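PDB 4IZX: ricin B-like lectin from Macrolepiota procera, which binds carbohydrates through a beta-trefoil fold of the ricin B type and is seen here holding the galactose end of lactose. Local coordinates for residues A[35-38]-A[39-43]. Numbering follows the deposited sequence.
With GAL (beta-D-galactopyranose), chain B.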
ATOM      1  N   PRO A  35      11.841  -6.848   0.827  1.00  7.28           N
ATOM      2  CA  PRO A  35      12.080  -7.558  -0.445  1.00  7.87           C
ATOM      3  C   PRO A  35      11.027  -8.640  -0.693  1.00  7.36           C
ATOM      4  O   PRO A  35      10.640  -9.350   0.214  1.00  7.72           O
ATOM      5  CB  PRO A  35      13.489  -8.124  -0.270  1.00  8.52           C
ATOM      6  CG  PRO A  35      14.157  -7.146   0.667  1.00 11.21           C
ATOM      7  CD  PRO A  35      13.054  -6.796   1.663  1.00  8.33           C
ATOM      8  N   TYR A  36      10.599  -8.783  -1.947  1.00  8.40           N
ATOM      9  CA  TYR A  36       9.567  -9.740  -2.292  1.00  7.70           C
ATOM     10  C   TYR A  36      10.083 -11.161  -2.285  1.00  7.72           C
ATOM     11  O   TYR A  36      11.003 -11.503  -3.037  1.00  8.48           O
ATOM     12  CB  TYR A  36       8.996  -9.430  -3.689  1.00  8.69           C
ATOM     13  CG  TYR A  36       7.805 -10.269  -4.049  1.00  9.03           C
ATOM     14  CD1 TYR A  36       6.660 -10.210  -3.281  1.00  9.16           C
ATOM     15  CD2 TYR A  36       7.821 -11.112  -5.168  1.00  9.78           C
ATOM     16  CE1 TYR A  36       5.547 -10.965  -3.617  1.00  9.81           C
ATOM     17  CE2 TYR A  36       6.723 -11.865  -5.488  1.00  9.91           C
ATOM     18  CZ  TYR A  36       5.583 -11.802  -4.714  1.00 10.23           C
ATOM     19  OH  TYR A  36       4.425 -12.525  -4.976  1.00 12.18           O
ATOM     20  N   HIS A  37       9.424 -12.022  -1.525  1.00  9.58           N
ATOM     21  CA  HIS A  37       9.735 -13.440  -1.475  1.00  9.64           C
ATOM     22  C   HIS A  37       8.501 -14.297  -1.773  1.00  9.45           C
ATOM     23  O   HIS A  37       8.543 -15.476  -1.523  1.00 11.68           O
ATOM     24  CB  HIS A  37      10.385 -13.836  -0.143  1.00 10.14           C
ATOM     25  CG  HIS A  37       9.599 -13.441   1.050  1.00 10.52           C
ATOM     26  ND1 HIS A  37       8.559 -14.193   1.518  1.00 16.86           N
ATOM     27  CD2 HIS A  37       9.769 -12.441   1.929  1.00 10.61           C
ATOM     28  CE1 HIS A  37       8.055 -13.591   2.579  1.00 15.13           C
ATOM     29  NE2 HIS A  37       8.766 -12.523   2.850  1.00  9.69           N
ATOM     30  N   SER A  38       7.458 -13.709  -2.342  1.00  9.74           N
ATOM     31  CA  SER A  38       6.189 -14.422  -2.644  1.00 10.40           C
ATOM     32  C   SER A  38       5.419 -14.844  -1.408  1.00  9.91           C
ATOM     33  O   SER A  38       4.513 -15.642  -1.486  1.00 13.86           O
ATOM     34  CB  SER A  38       6.392 -15.652  -3.590  1.00 13.93           C
ATOM     35  OG  SER A  38       7.041 -15.234  -4.793  1.00 17.55           O
ATOM     36  N   GLY A  39       5.740 -14.297  -0.267  1.00 10.22           N
ATOM     37  CA  GLY A  39       4.971 -14.564   0.932  1.00 11.52           C
ATOM     38  C   GLY A  39       3.539 -14.095   0.781  1.00  8.08           C
ATOM     39  O   GLY A  39       3.288 -13.057   0.169  1.00  8.83           O
ATOM     40  N   LYS A  40       2.592 -14.772   1.423  1.00  8.83           N
ATOM     41  CA  LYS A  40       1.189 -14.328   1.351  1.00  8.47           C
ATOM     42  C   LYS A  40       0.920 -13.062   2.162  1.00  7.72           C
ATOM     43  O   LYS A  40      -0.034 -12.342   1.909  1.00  7.99           O
ATOM     44  CB  LYS A  40       0.203 -15.410   1.740  1.00  9.05           C
ATOM     45  CG  LYS A  40      -0.158 -16.337   0.582  1.00 11.71           C
ATOM     46  CD  LYS A  40       0.984 -17.189   0.068  1.00 13.06           C
ATOM     47  CE  LYS A  40       0.491 -18.148  -1.012  1.00 15.31           C
ATOM     48  NZ  LYS A  40       1.566 -19.039  -1.458  1.00 19.38           N
ATOM     49  N   ASN A  41       1.844 -12.733   3.078  1.00  7.32           N
ATOM     50  CA  ASN A  41       1.845 -11.455   3.771  1.00  7.45           C
ATOM     51  C   ASN A  41       2.347 -10.307   2.895  1.00  6.64           C
ATOM     52  O   ASN A  41       2.361  -9.162   3.339  1.00  8.12           O
ATOM     53  CB  ASN A  41       2.671 -11.531   5.058  1.00  7.53           C
ATOM     54  CG  ASN A  41       4.146 -11.772   4.802  1.00  7.43           C
ATOM     55  OD1 ASN A  41       4.516 -12.653   4.014  1.00  8.88           O
ATOM     56  ND2 ASN A  41       4.995 -10.973   5.416  1.00  8.48           N
ATOM     57  N   GLN A  42       2.718 -10.606   1.647  1.00  6.87           N
ATOM     58  CA  GLN A  42       3.138  -9.643   0.645  1.00  6.55           C
ATOM     59  C   GLN A  42       2.128  -9.603  -0.513  1.00  6.83           C
ATOM     60  O   GLN A  42       2.431  -9.046  -1.567  1.00  7.26           O
ATOM     61  CB  GLN A  42       4.509  -9.983   0.154  1.00  6.92           C
ATOM     62  CG  GLN A  42       5.527 -10.151   1.262  1.00  8.46           C
ATOM     63  CD  GLN A  42       6.922 -10.355   0.736  1.00  8.12           C
ATOM     64  OE1 GLN A  42       7.146 -11.191  -0.136  1.00 11.25           O
ATOM     65  NE2 GLN A  42       7.874  -9.622   1.271  1.00  7.96           N
ATOM     66  N   GLN A  43       0.940 -10.187  -0.319  1.00  7.04           N
ATOM     67  CA  GLN A  43      -0.096 -10.280  -1.300  1.00  7.65           C
ATOM     68  C   GLN A  43      -1.373  -9.697  -0.746  1.00  6.63           C
ATOM     69  O   GLN A  43      -1.739  -9.952   0.402  1.00  7.48           O
ATOM     70  CB  GLN A  43      -0.274 -11.741  -1.746  1.00  8.77           C
ATOM     71  CG  GLN A  43       0.984 -12.322  -2.363  1.00  9.08           C
ATOM     72  CD  GLN A  43       0.862 -13.750  -2.824  1.00 10.24           C
ATOM     73  OE1 GLN A  43       1.816 -14.558  -2.709  1.00 16.05           O
ATOM     74  NE2 GLN A  43      -0.256 -14.064  -3.404  1.00 10.83           N
TER
HETATM   75  C1  GAL B   2       9.116 -12.074   8.301  1.00 12.24           C
HETATM   76  C2  GAL B   2       8.348 -12.095   7.016  1.00 10.44           C
HETATM   77  C3  GAL B   2       8.783 -10.933   6.124  1.00  9.41           C
HETATM   78  C4  GAL B   2       8.726  -9.616   6.907  1.00  9.29           C
HETATM   79  C5  GAL B   2       9.541  -9.774   8.171  1.00  9.97           C
HETATM   80  C6  GAL B   2       9.561  -8.512   9.031  1.00 10.60           C
HETATM   81  O2  GAL B   2       8.608 -13.310   6.340  1.00 12.78           O
HETATM   82  O3  GAL B   2       7.931 -10.907   4.979  1.00  9.45           O
HETATM   83  O4  GAL B   2       7.364  -9.304   7.263  1.00  9.04           O
HETATM   84  O5  GAL B   2       9.007 -10.823   8.976  1.00 10.69           O
HETATM   85  O6  GAL B   2      10.411  -8.720  10.176  1.00 13.04           O
HETATM   86  O   HOH W   1       3.091 -17.236  -3.133  0.50 21.48           O
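The Q42 amide overlaps one face of the H37 imidazole: its OE1 stands 3.4 Å above the ring centre, and the two planes, 28° apart, are stacked. OE1 is also gripped by the backbone, since H37 N donates to it at 2.8 Å along an almost straight line, in the carbonyl plane and on a lone pair; G39 N adds a weak bond. At the other branch, NE2 of Q42 reaches P35 O at 3.0 Å, arriving from above that carbonyl's plane, and gives a second bond to D22. With Q42 extended beyond CG (chi2 -174°), its amide reaches back to P35 and H37 within the loop between strands 31-34 and 44-48.

CG of H37 lies between the backbone N and carbonyl carbon (chi1 54°), which folds the ring back over this amide and aims its NE2 at galactose O3, 2.8 Å away at the ring edge. N41 ND2 donates to the same O3 at 3.0 Å and also to L23 O. D22 and G25 also hydrogen-bond to the galactose. Two N-H donors thus converge on one sugar hydroxyl, while Q42 holds the H37 backbone N-H and backs its ring, consistent with keeping NE2 facing O3.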